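Local structure of uncharacterized protein (Methanothermobacter thermautotrophicus, 1L1S) at residues Glu38-Ser43 with Val97-Arg102. The protein is of unknown function but belongs to the DsrE/DsrF-like family, whose better-known members take part in sulfur transfer. Residues are numbered along the deposited sequence; the frame is centred on the assembly and turned at random.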
ATOM      1  N   GLU A  38     -10.936   2.767 -10.534  1.00 18.34           N
ATOM      2  CA  GLU A  38     -11.603   3.557  -9.509  1.00 17.08           C
ATOM      3  C   GLU A  38     -10.547   4.131  -8.586  1.00 15.93           C
ATOM      4  O   GLU A  38      -9.563   3.467  -8.267  1.00 16.04           O
ATOM      5  CB  GLU A  38     -12.581   2.722  -8.686  1.00 17.87           C
ATOM      6  CG  GLU A  38     -13.761   2.196  -9.489  1.00 20.22           C
ATOM      7  CD  GLU A  38     -14.860   1.636  -8.603  1.00 20.90           C
ATOM      8  OE1 GLU A  38     -14.542   1.179  -7.478  1.00 20.23           O
ATOM      9  OE2 GLU A  38     -16.035   1.646  -9.037  1.00 21.26           O
ATOM     10  N   VAL A  39     -10.747   5.375  -8.171  1.00 15.21           N
ATOM     11  CA  VAL A  39      -9.821   6.043  -7.273  1.00 14.47           C
ATOM     12  C   VAL A  39     -10.565   6.409  -5.987  1.00 15.98           C
ATOM     13  O   VAL A  39     -11.485   7.238  -5.994  1.00 15.29           O
ATOM     14  CB  VAL A  39      -9.250   7.326  -7.903  1.00 15.14           C
ATOM     15  CG1 VAL A  39      -8.320   8.003  -6.936  1.00 13.24           C
ATOM     16  CG2 VAL A  39      -8.506   7.001  -9.184  1.00 14.10           C
ATOM     17  N   VAL A  40     -10.156   5.776  -4.890  1.00 15.29           N
ATOM     18  CA  VAL A  40     -10.757   6.006  -3.593  1.00 15.40           C
ATOM     19  C   VAL A  40      -9.859   6.910  -2.763  1.00 16.98           C
ATOM     20  O   VAL A  40      -8.718   6.557  -2.437  1.00 16.66           O
ATOM     21  CB  VAL A  40     -10.965   4.684  -2.823  1.00 16.14           C
ATOM     22  CG1 VAL A  40     -11.577   4.974  -1.443  1.00 13.56           C
ATOM     23  CG2 VAL A  40     -11.861   3.753  -3.619  1.00 13.78           C
ATOM     24  N   ALA A  41     -10.392   8.072  -2.411  1.00 17.48           N
ATOM     25  CA  ALA A  41      -9.656   9.047  -1.639  1.00 19.81           C
ATOM     26  C   ALA A  41     -10.367   9.326  -0.328  1.00 21.81           C
ATOM     27  O   ALA A  41     -11.577   9.580  -0.318  1.00 24.50           O
ATOM     28  CB  ALA A  41      -9.531  10.335  -2.433  1.00 19.41           C
ATOM     29  N   TYR A  42      -9.639   9.253   0.781  1.00 21.66           N
ATOM     30  CA  TYR A  42     -10.242   9.573   2.066  1.00 22.26           C
ATOM     31  C   TYR A  42      -9.244  10.379   2.895  1.00 21.58           C
ATOM     32  O   TYR A  42      -8.121  10.607   2.452  1.00 21.58           O
ATOM     33  CB  TYR A  42     -10.753   8.312   2.787  1.00 22.41           C
ATOM     34  CG  TYR A  42      -9.736   7.241   3.123  1.00 23.56           C
ATOM     35  CD1 TYR A  42      -8.919   7.351   4.252  1.00 24.85           C
ATOM     36  CD2 TYR A  42      -9.629   6.088   2.345  1.00 23.63           C
ATOM     37  CE1 TYR A  42      -8.024   6.332   4.602  1.00 25.09           C
ATOM     38  CE2 TYR A  42      -8.733   5.060   2.684  1.00 25.28           C
ATOM     39  CZ  TYR A  42      -7.936   5.191   3.813  1.00 26.81           C
ATOM     40  OH  TYR A  42      -7.045   4.183   4.153  1.00 29.18           O
ATOM     41  N   SER A  43      -9.665  10.823   4.075  1.00 22.31           N
ATOM     42  CA  SER A  43      -8.844  11.667   4.933  1.00 22.79           C
ATOM     43  C   SER A  43      -8.406  12.871   4.102  1.00 23.86           C
ATOM     44  O   SER A  43      -9.175  13.379   3.280  1.00 24.05           O
ATOM     45  CB  SER A  43      -7.626  10.906   5.457  1.00 23.71           C
ATOM     46  OG  SER A  43      -6.826  11.739   6.293  1.00 24.63           O
ATOM     47  N   VAL A  97     -12.456   2.867   3.001  1.00 20.36           N
ATOM     48  CA  VAL A  97     -11.843   1.567   3.240  1.00 20.68           C
ATOM     49  C   VAL A  97     -12.807   0.419   2.956  1.00 19.29           C
ATOM     50  O   VAL A  97     -12.410  -0.601   2.405  1.00 18.86           O
ATOM     51  CB  VAL A  97     -11.300   1.437   4.686  1.00 21.52           C
ATOM     52  CG1 VAL A  97      -9.991   2.184   4.808  1.00 23.27           C
ATOM     53  CG2 VAL A  97     -12.302   1.995   5.684  1.00 22.04           C
ATOM     54  N   GLY A  98     -14.073   0.589   3.329  1.00 19.34           N
ATOM     55  CA  GLY A  98     -15.057  -0.446   3.069  1.00 17.43           C
ATOM     56  C   GLY A  98     -15.187  -0.702   1.571  1.00 17.29           C
ATOM     57  O   GLY A  98     -15.194  -1.845   1.133  1.00 17.58           O
ATOM     58  N   HIS A  99     -15.285   0.361   0.780  1.00 16.94           N
ATOM     59  CA  HIS A  99     -15.410   0.204  -0.664  1.00 16.51           C
ATOM     60  C   HIS A  99     -14.182  -0.541  -1.200  1.00 16.44           C
ATOM     61  O   HIS A  99     -14.311  -1.436  -2.031  1.00 15.62           O
ATOM     62  CB  HIS A  99     -15.544   1.561  -1.361  1.00 16.63           C
ATOM     63  CG  HIS A  99     -15.830   1.447  -2.828  1.00 19.75           C
ATOM     64  ND1 HIS A  99     -16.999   0.900  -3.316  1.00 20.67           N
ATOM     65  CD2 HIS A  99     -15.081   1.761  -3.914  1.00 18.78           C
ATOM     66  CE1 HIS A  99     -16.957   0.880  -4.637  1.00 20.43           C
ATOM     67  NE2 HIS A  99     -15.804   1.397  -5.025  1.00 20.23           N
ATOM     68  N   ILE A 100     -12.997  -0.173  -0.716  1.00 16.15           N
ATOM     69  CA  ILE A 100     -11.764  -0.832  -1.143  1.00 15.89           C
ATOM     70  C   ILE A 100     -11.802  -2.325  -0.794  1.00 15.99           C
ATOM     71  O   ILE A 100     -11.452  -3.172  -1.618  1.00 15.56           O
ATOM     72  CB  ILE A 100     -10.526  -0.186  -0.485  1.00 15.92           C
ATOM     73  CG1 ILE A 100     -10.341   1.245  -1.001  1.00 15.08           C
ATOM     74  CG2 ILE A 100      -9.272  -0.996  -0.803  1.00 15.76           C
ATOM     75  CD1 ILE A 100      -9.168   2.004  -0.321  1.00 14.90           C
ATOM     76  N   VAL A 101     -12.256  -2.652   0.412  1.00 15.81           N
ATOM     77  CA  VAL A 101     -12.326  -4.047   0.815  1.00 16.86           C
ATOM     78  C   VAL A 101     -13.342  -4.810  -0.027  1.00 17.99           C
ATOM     79  O   VAL A 101     -13.090  -5.944  -0.439  1.00 18.84           O
ATOM     80  CB  VAL A 101     -12.662  -4.193   2.325  1.00 17.50           C
ATOM     81  CG1 VAL A 101     -13.006  -5.648   2.655  1.00 16.86           C
ATOM     82  CG2 VAL A 101     -11.460  -3.747   3.166  1.00 16.54           C
ATOM     83  N   ARG A 102     -14.483  -4.191  -0.299  1.00 18.48           N
ATOM     84  CA  ARG A 102     -15.497  -4.852  -1.121  1.00 19.16           C
ATOM     85  C   ARG A 102     -14.925  -5.111  -2.516  1.00 18.34           C
ATOM     86  O   ARG A 102     -15.070  -6.187  -3.074  1.00 17.36           O
ATOM     87  CB  ARG A 102     -16.746  -3.975  -1.259  1.00 19.40           C
ATOM     88  CG  ARG A 102     -17.519  -3.764   0.036  1.00 21.81           C
ATOM     89  CD  ARG A 102     -18.912  -3.227  -0.256  1.00 22.38           C
ATOM     90  NE  ARG A 102     -19.725  -3.175   0.956  1.00 25.64           N
ATOM     91  CZ  ARG A 102     -19.709  -2.173   1.830  1.00 25.44           C
ATOM     92  NH1 ARG A 102     -18.925  -1.124   1.631  1.00 25.66           N
ATOM     93  NH2 ARG A 102     -20.472  -2.230   2.912  1.00 26.48           N
TER
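V40 of strand 38-41 faces I100 of helix 97-102, their CA atoms 7.3 Å apart. The helix runs roughly antiparallel to the strand but inclined to it, with 147° between their directions, and the axes of the two segments approach to 9.1 Å. E38, V40 and Y42, at every second position, point toward the helix, while V39 serves the other face of the sheet, against helix 15-31.

V40, a branched residue suited to a strand, fills the middle: its CG2 lies 3.9 Å from I100 CG1 and also touches the edge of the H99 ring, 3.8 Å from CD2. I100 has the reach to bridge from the helix to the sheet, its chain extended beyond CG1 so that CD1 also comes near the rim of the Y42 ring. The Y42 and V97 side chains cross at about a right angle, the long tyrosine spanning to the short branched valine, with OH 3.6 Å from V97 CG1.

At the other end H99, which offers both an N-H and a flat edge, gives a hydrogen bond from NE2 to E38 OE1, 2.8 Å long and 157° at the hydrogen. The oxygen lies close to the imidazole plane; NE2 comes to it from the syn side, though tilted about 30° out of the carboxylate plane. With CG anti to the backbone N, the ring extends from the helix to the strand. Glutamate suits its place by having a second oxygen: OE2 forms salt bridges with R68 and R103, and these positive charges probably keep the carboxylate ionised. An alanine in place of H99 would probably leave E38 OE1 without its imidazole partner and open a gap beside V40 CG2.

An apolar centre with a His-carboxylate hydrogen bond at one end thus seats helix 96-105 on one face of the parallel sheet, an alpha/beta packing that fits the layered DsrE-like fold.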